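Local coordinates for glycosylation Associate Protein 1 (Streptococcus agalactiae serotype V, PDB 6OYC) that probably acts in the accessory Sec system, taking part with partner Asp proteins in the glycosylation and secretion of a surface adhesin, at residues 71-75 with 76-80. Residues are numbered along the deposited sequence; the frame is centred on the assembly and turned at random.
Sequences SGYYS and VFDDI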
loop_
_atom_site.group_PDB
_atom_site.type_symbol
_atom_site.label_atom_id
_atom_site.label_comp_id
_atom_site.label_asym_id
_atom_site.label_seq_id
_atom_site.Cartn_x
_atom_site.Cartn_y
_atom_site.Cartn_z
ATOM N N SER A 71 -16.932 1.833 -5.226
ATOM C CA SER A 71 -17.135 3.054 -4.462
ATOM C C SER A 71 -17.259 4.307 -5.316
ATOM O O SER A 71 -17.674 5.342 -4.786
ATOM C CB SER A 71 -16.007 3.241 -3.446
ATOM O OG SER A 71 -16.378 2.677 -2.197
ATOM N N GLY A 72 -16.947 4.252 -6.610
ATOM C CA GLY A 72 -17.123 5.447 -7.422
ATOM C C GLY A 72 -15.857 6.290 -7.462
ATOM O O GLY A 72 -15.254 6.582 -6.418
ATOM N N TYR A 73 -15.423 6.678 -8.659
ATOM C CA TYR A 73 -14.182 7.423 -8.754
ATOM C C TYR A 73 -14.201 8.277 -10.001
ATOM O O TYR A 73 -14.895 7.980 -10.982
ATOM C CB TYR A 73 -12.953 6.506 -8.783
ATOM C CG TYR A 73 -12.846 5.664 -10.036
ATOM C CD1 TYR A 73 -13.502 4.431 -10.130
ATOM C CD2 TYR A 73 -12.106 6.094 -11.133
ATOM C CE1 TYR A 73 -13.410 3.647 -11.278
ATOM C CE2 TYR A 73 -12.001 5.310 -12.283
ATOM C CZ TYR A 73 -12.654 4.086 -12.344
ATOM O OH TYR A 73 -12.560 3.316 -13.485
ATOM N N TYR A 74 -13.405 9.340 -9.938
ATOM C CA TYR A 74 -13.075 10.181 -11.074
ATOM C C TYR A 74 -11.557 10.173 -11.225
ATOM O O TYR A 74 -10.830 10.385 -10.248
ATOM C CB TYR A 74 -13.603 11.619 -10.887
ATOM C CG TYR A 74 -13.014 12.591 -11.880
ATOM C CD1 TYR A 74 -13.565 12.739 -13.152
ATOM C CD2 TYR A 74 -11.882 13.340 -11.556
ATOM C CE1 TYR A 74 -13.008 13.635 -14.069
ATOM C CE2 TYR A 74 -11.329 14.218 -12.453
ATOM C CZ TYR A 74 -11.894 14.363 -13.708
ATOM O OH TYR A 74 -11.318 15.237 -14.599
ATOM N N SER A 75 -11.085 9.919 -12.436
ATOM C CA SER A 75 -9.659 9.863 -12.728
ATOM C C SER A 75 -9.328 10.953 -13.731
ATOM O O SER A 75 -9.818 10.932 -14.863
ATOM C CB SER A 75 -9.247 8.491 -13.268
ATOM O OG SER A 75 -8.018 8.594 -13.962
ATOM N N VAL A 76 -8.498 11.903 -13.310
ATOM C CA VAL A 76 -8.057 12.970 -14.201
ATOM C C VAL A 76 -7.546 12.388 -15.523
ATOM O O VAL A 76 -7.908 12.848 -16.613
ATOM C CB VAL A 76 -6.987 13.827 -13.499
ATOM C CG1 VAL A 76 -6.214 14.637 -14.492
ATOM C CG2 VAL A 76 -7.602 14.708 -12.434
ATOM N N PHE A 77 -6.707 11.359 -15.447
ATOM C CA PHE A 77 -6.094 10.839 -16.670
ATOM C C PHE A 77 -7.096 10.082 -17.529
ATOM O O PHE A 77 -7.010 10.138 -18.756
ATOM C CB PHE A 77 -4.886 9.957 -16.341
ATOM C CG PHE A 77 -3.621 10.749 -16.148
ATOM C CD1 PHE A 77 -3.421 11.474 -14.973
ATOM C CD2 PHE A 77 -2.660 10.807 -17.152
ATOM C CE1 PHE A 77 -2.270 12.207 -14.780
ATOM C CE2 PHE A 77 -1.504 11.542 -16.969
ATOM C CZ PHE A 77 -1.311 12.254 -15.782
ATOM N N ASP A 78 -8.041 9.363 -16.909
ATOM C CA ASP A 78 -9.153 8.773 -17.656
ATOM C C ASP A 78 -9.892 9.839 -18.471
ATOM O O ASP A 78 -10.213 9.637 -19.649
ATOM C CB ASP A 78 -10.119 8.077 -16.690
ATOM C CG ASP A 78 -9.679 6.654 -16.311
ATOM O OD1 ASP A 78 -8.486 6.294 -16.429
ATOM O OD2 ASP A 78 -10.551 5.889 -15.876
ATOM N N ASP A 79 -10.173 10.978 -17.843
ATOM C CA ASP A 79 -10.808 12.112 -18.515
ATOM C C ASP A 79 -9.958 12.609 -19.684
ATOM O O ASP A 79 -10.421 12.688 -20.826
ATOM C CB ASP A 79 -11.014 13.214 -17.473
ATOM C CG ASP A 79 -11.818 14.398 -17.987
ATOM O OD1 ASP A 79 -12.050 14.523 -19.204
ATOM O OD2 ASP A 79 -12.207 15.225 -17.138
ATOM N N ILE A 80 -8.705 12.959 -19.405
ATOM C CA ILE A 80 -7.782 13.371 -20.458
ATOM C C ILE A 80 -7.797 12.379 -21.613
ATOM O O ILE A 80 -7.973 12.755 -22.776
ATOM C CB ILE A 80 -6.367 13.525 -19.883
ATOM C CG1 ILE A 80 -6.363 14.620 -18.824
ATOM C CG2 ILE A 80 -5.350 13.784 -20.995
ATOM C CD1 ILE A 80 -5.025 14.776 -18.154
HETATM O O HOH W 1 -6.004 9.938 -12.632
#
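Ser75 ends strand 73-75 and N-caps helix 76-80, the chain turning by 60° between strand and helix while Asp79 N closes the first helical turn on Ser75 O at 3.0 Å. The serine thus grips the new helix twice. Rotation of Ser75 to chi1 160° carries OG away from its own amide and onto those of the coming helix, where it accepts a nearly straight hydrogen bond from Asp78 N (3.0 Å). OG also donates to a water, 2.8 Å away, which in turn takes a hydrogen bond from Phe77 N, so two amides at the helix start are satisfied by one hydroxyl and its water. Asp78 lays its CB and carboxylate against Ser75 CB; its OD2 reaches the edge of the Tyr73 ring, 3.9 Å from CE2, but finds its salt bridge with Arg151. The Tyr74 ring slants across Val76 toward Asp79: CE2 touches Val76 CG2 at 3.8 Å, and OH donates to the anti lone pair of Asp79 OD2 (2.7 Å), the ring and carboxylate planes standing 81° apart. Lys215 pairs with that same oxygen, which probably favours the ionised aspartate. The junction stands at the edge of a parallel seven-stranded sheet, consistent with the Rossmann-like domain expected of the GT-B clan; here strand 73-75 pairs with strand 48-52, helix 208-223 packs on Tyr74, Val76 and Phe77, and strand 177-182 meets Phe77 and Ile80.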